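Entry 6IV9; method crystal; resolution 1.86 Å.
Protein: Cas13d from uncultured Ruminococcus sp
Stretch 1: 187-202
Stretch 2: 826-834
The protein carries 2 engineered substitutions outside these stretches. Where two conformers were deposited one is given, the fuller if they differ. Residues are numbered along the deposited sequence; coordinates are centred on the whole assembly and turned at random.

Stretch 1, residues 187-202: VTNIVYALNNMLGIKD
Stretch 2 (826-834) IAHLTVVRE

Stretch 1 enters as a helix already under way at Val187, with phi/psi near -63/-43 and i to i+4 bonds such as Tyr192 N to Thr188 O at 3.1 Å and Asn196 N to Tyr192 O at 2.8 Å. Stretch 2 begins in a helix that started earlier; His828 (-102/6) is the first residue to leave helical phi/psi, Leu829 (55/42) follows, and another helix starts at Thr830, with Leu829 at its N-cap position. The register runs in the same sequence sense: CA-CA distances are 6.5 Å for Thr188-Ala827, 6.1 Å for Tyr192-His828 and 8.6 Å for Asn196-Arg833. Together the stretches bury 492 Å², and no clear direct hydrogen bond crosses between them.

Thr188 (chi1 m) points its CA-to-CB bond toward stretch 2. Its CG2 lies 3.4 Å from Ala827 O and 3.9 Å from Leu829 CD1. A water links the backbones here, donating to Thr188 O and to Ala827 O, each 2.8 Å from the water oxygen. The CA-to-CB bond of Asn189 (m, chi2 -9°) points away, but the end of the side chain comes nearer, with Asn189 OD1 3.9 Å from Leu829 CD2.

Tyr192 (t, chi2 73°) has 111 Å² covered, the most in stretch 1, and points its CA-to-CB bond toward stretch 2. Leu829 (m, p) lies over one face of its ring, with CB 3.6 Å from the ring centroid and 7° off the normal, a CH-pi geometry; Leu829 CD2 also packs 3.4 Å from Tyr192 CD2. Tyr192 CD1 is 3.3 Å from His828 O. The hydroxyl reaches the second helix, where Tyr192 OH is 4.0 Å from Val832 CG1 (chi1 t) and 3.7 Å from Arg833 N, an amide already bonded to Leu829 O at 3.0 Å.

Arg833 (t, t, m, chi4 -87°; one of two deposited conformers) brings NE to the edge of the Tyr192 ring. Asn196 (t, chi2 50°) has OD1 3.1 Å from Arg833 NH2, but the poor angle excludes a hydrogen bond, so proximity alone does not pair them.

Gly199 is the first residue to leave helical phi/psi, with positive phi (84/20), where a CB would jam against the preceding carbonyl O. The poorly ordered Ile200 (-89/77; chi1 30°, chi2 p) follows, its O 3.7 Å from Arg833 NH1.

Lys201 (-62/-43; m, m, -24°, -103°), also poorly ordered, sets its NZ over one guanidinium face. Lys201 CE is 3.4 Å from Arg833 NH1, and Lys201 O is 3.3 Å from the same NH1. The like charges Lys201 NZ and Arg833 NH1 stand 4.2 Å apart, so no attraction between these cations is expected. A second water bridges the lysine to the arginine backbone, donating to Arg833 O at 3.0 Å and accepting a weak bond from Lys201 NZ at 3.1 Å.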

# COMPACT_ATOMS: atom_id res chain seq x y z
N VAL A 187 2.20 -4.54 8.80
CA VAL A 187 2.96 -4.88 10.03
C VAL A 187 3.81 -6.13 9.77
O VAL A 187 4.89 -6.20 10.27
CB VAL A 187 2.11 -5.00 11.30
CG1 VAL A 187 1.45 -3.68 11.64
CG2 VAL A 187 1.11 -6.11 11.22
N THR A 188 3.28 -7.07 9.01
CA THR A 188 4.08 -8.28 8.73
C THR A 188 5.35 -7.86 7.98
O THR A 188 6.41 -8.30 8.33
CB THR A 188 3.27 -9.31 7.94
OG1 THR A 188 2.22 -9.78 8.77
CG2 THR A 188 4.12 -10.48 7.50
N ASN A 189 5.20 -7.02 6.97
CA ASN A 189 6.37 -6.56 6.19
C ASN A 189 7.34 -5.76 7.07
O ASN A 189 8.52 -5.96 6.95
CB ASN A 189 5.94 -5.73 4.99
CG ASN A 189 5.26 -6.57 3.93
OD1 ASN A 189 5.24 -7.77 4.02
ND2 ASN A 189 4.70 -5.93 2.93
N ILE A 190 6.83 -4.85 7.89
CA ILE A 190 7.72 -4.01 8.74
C ILE A 190 8.49 -4.88 9.73
O ILE A 190 9.67 -4.70 9.88
CB ILE A 190 6.90 -2.92 9.46
CG1 ILE A 190 6.25 -1.95 8.48
CG2 ILE A 190 7.77 -2.23 10.49
CD1 ILE A 190 5.28 -1.00 9.11
N VAL A 191 7.82 -5.82 10.37
CA VAL A 191 8.52 -6.69 11.35
C VAL A 191 9.62 -7.47 10.63
O VAL A 191 10.68 -7.63 11.18
CB VAL A 191 7.52 -7.62 12.05
CG1 VAL A 191 8.22 -8.69 12.86
CG2 VAL A 191 6.55 -6.85 12.91
N TYR A 192 9.32 -7.97 9.44
CA TYR A 192 10.35 -8.72 8.69
C TYR A 192 11.52 -7.79 8.35
O TYR A 192 12.64 -8.17 8.52
CB TYR A 192 9.76 -9.30 7.41
CG TYR A 192 10.80 -9.75 6.42
CD1 TYR A 192 11.54 -10.89 6.63
CD2 TYR A 192 11.07 -9.01 5.30
CE1 TYR A 192 12.51 -11.30 5.73
CE2 TYR A 192 12.03 -9.40 4.39
CZ TYR A 192 12.76 -10.55 4.61
OH TYR A 192 13.69 -10.91 3.69
N ALA A 193 11.23 -6.58 7.92
CA ALA A 193 12.29 -5.63 7.54
C ALA A 193 13.18 -5.33 8.76
O ALA A 193 14.38 -5.32 8.62
CB ALA A 193 11.68 -4.38 7.01
N LEU A 194 12.57 -5.11 9.91
CA LEU A 194 13.36 -4.80 11.13
C LEU A 194 14.24 -5.99 11.50
O LEU A 194 15.38 -5.77 11.80
CB LEU A 194 12.40 -4.39 12.24
CG LEU A 194 11.77 -3.03 12.01
CD1 LEU A 194 10.61 -2.79 12.95
CD2 LEU A 194 12.81 -1.94 12.15
N ASN A 195 13.71 -7.20 11.46
CA ASN A 195 14.51 -8.42 11.74
C ASN A 195 15.61 -8.58 10.69
O ASN A 195 16.72 -8.93 11.04
CB ASN A 195 13.65 -9.67 11.80
CG ASN A 195 13.02 -9.82 13.16
OD1 ASN A 195 13.68 -10.21 14.10
ND2 ASN A 195 11.77 -9.45 13.29
N ASN A 196 15.28 -8.33 9.43
CA ASN A 196 16.21 -8.49 8.30
C ASN A 196 17.38 -7.52 8.44
O ASN A 196 18.50 -7.88 8.15
CB ASN A 196 15.53 -8.23 6.97
CG ASN A 196 16.46 -8.50 5.82
OD1 ASN A 196 17.07 -9.54 5.76
ND2 ASN A 196 16.59 -7.55 4.93
N MET A 197 17.09 -6.34 8.98
CA MET A 197 18.01 -5.19 9.15
C MET A 197 19.18 -5.60 10.04
O MET A 197 20.25 -5.04 9.91
CB MET A 197 17.23 -4.08 9.85
CG MET A 197 17.79 -2.72 9.72
SD MET A 197 16.57 -1.59 9.05
CE MET A 197 16.65 -2.06 7.33
N LEU A 198 18.95 -6.57 10.92
CA LEU A 198 19.97 -7.06 11.87
C LEU A 198 21.14 -7.70 11.13
O LEU A 198 22.27 -7.54 11.58
CB LEU A 198 19.31 -8.07 12.80
CG LEU A 198 18.30 -7.49 13.78
CD1 LEU A 198 17.82 -8.57 14.72
CD2 LEU A 198 18.90 -6.36 14.57
N GLY A 199 20.88 -8.40 10.04
CA GLY A 199 21.97 -9.08 9.33
C GLY A 199 22.31 -10.44 9.92
O GLY A 199 23.46 -10.87 9.76
N ILE A 200 21.39 -11.03 10.69
CA ILE A 200 21.57 -12.39 11.28
C ILE A 200 21.05 -13.38 10.25
O ILE A 200 19.94 -13.92 10.43
CB ILE A 200 20.79 -12.55 12.60
CG1 ILE A 200 19.52 -11.70 12.63
CG2 ILE A 200 21.69 -12.31 13.80
CD1 ILE A 200 18.35 -12.35 11.93
N LYS A 201 21.84 -13.62 9.22
CA LYS A 201 21.33 -14.47 8.12
C LYS A 201 21.00 -15.88 8.63
O LYS A 201 19.89 -16.37 8.33
CB LYS A 201 22.30 -14.35 6.95
CG LYS A 201 22.68 -12.91 6.62
CD LYS A 201 21.47 -12.08 6.33
CE LYS A 201 20.30 -12.93 5.87
NZ LYS A 201 20.10 -12.83 4.40
N ASP A 202 21.87 -16.47 9.46
CA ASP A 202 21.57 -17.84 9.97
C ASP A 202 20.85 -17.72 11.32
O ASP A 202 21.52 -17.37 12.31
CB ASP A 202 22.85 -18.68 10.03
CG ASP A 202 23.35 -19.10 8.66
OD1 ASP A 202 22.66 -18.82 7.66
OD2 ASP A 202 24.42 -19.71 8.60
N ILE A 826 5.07 -17.82 5.24
CA ILE A 826 4.31 -16.62 4.79
C ILE A 826 4.56 -15.47 5.76
O ILE A 826 4.93 -14.42 5.33
CB ILE A 826 2.82 -16.98 4.70
CG1 ILE A 826 2.56 -17.97 3.55
CG2 ILE A 826 1.96 -15.73 4.59
CD1 ILE A 826 1.23 -18.65 3.61
N ALA A 827 4.41 -15.73 7.05
CA ALA A 827 4.59 -14.70 8.09
C ALA A 827 6.02 -14.15 8.11
O ALA A 827 6.17 -13.02 8.47
CB ALA A 827 4.20 -15.25 9.43
N HIS A 828 7.02 -14.95 7.77
CA HIS A 828 8.43 -14.50 7.89
C HIS A 828 9.05 -14.09 6.56
O HIS A 828 10.24 -13.89 6.54
CB HIS A 828 9.25 -15.61 8.53
CG HIS A 828 8.71 -16.01 9.85
ND1 HIS A 828 9.00 -17.20 10.43
CD2 HIS A 828 7.89 -15.37 10.69
CE1 HIS A 828 8.37 -17.28 11.58
NE2 HIS A 828 7.69 -16.18 11.75
N LEU A 829 8.26 -14.05 5.50
CA LEU A 829 8.78 -13.69 4.16
C LEU A 829 9.96 -14.59 3.79
O LEU A 829 10.88 -14.12 3.18
CB LEU A 829 9.14 -12.20 4.09
CG LEU A 829 7.95 -11.31 3.76
CD1 LEU A 829 6.99 -11.25 4.92
CD2 LEU A 829 8.39 -9.92 3.35
N THR A 830 9.84 -15.88 4.08
CA THR A 830 10.91 -16.87 3.81
C THR A 830 11.23 -16.94 2.31
O THR A 830 12.36 -17.12 1.97
CB THR A 830 10.52 -18.24 4.34
OG1 THR A 830 10.25 -18.04 5.72
CG2 THR A 830 11.61 -19.27 4.14
N VAL A 831 10.23 -16.78 1.47
CA VAL A 831 10.48 -16.87 0.01
C VAL A 831 11.46 -15.77 -0.37
O VAL A 831 12.33 -16.01 -1.16
CB VAL A 831 9.17 -16.74 -0.77
CG1 VAL A 831 9.42 -16.43 -2.22
CG2 VAL A 831 8.30 -17.97 -0.61
N VAL A 832 11.23 -14.56 0.13
CA VAL A 832 12.14 -13.44 -0.20
C VAL A 832 13.50 -13.69 0.44
O VAL A 832 14.49 -13.54 -0.21
CB VAL A 832 11.56 -12.08 0.22
CG1 VAL A 832 12.53 -10.97 -0.11
CG2 VAL A 832 10.25 -11.86 -0.48
N ARG A 833 13.48 -14.01 1.73
CA ARG A 833 14.80 -14.49 2.36
C ARG A 833 15.70 -15.57 1.79
O ARG A 833 16.86 -15.33 1.67
CB ARG A 833 14.53 -14.82 3.83
CG ARG A 833 15.80 -15.04 4.64
CD ARG A 833 15.52 -15.25 6.10
NE ARG A 833 15.52 -13.96 6.77
CZ ARG A 833 16.61 -13.38 7.26
NH1 ARG A 833 17.66 -14.11 7.58
NH2 ARG A 833 16.64 -12.07 7.43
N GLU A 834 15.06 -16.58 1.21
CA GLU A 834 15.70 -17.78 0.62
C GLU A 834 15.67 -17.75 -0.91
O GLU A 834 15.96 -18.75 -1.49
CB GLU A 834 14.93 -18.99 1.13
CG GLU A 834 14.91 -19.13 2.63
CD GLU A 834 16.27 -19.39 3.23
OE1 GLU A 834 16.97 -20.25 2.71
OE2 GLU A 834 16.63 -18.74 4.21
O HOH W 1 6.98 -10.68 9.67
O HOH W 2 17.92 -12.54 2.20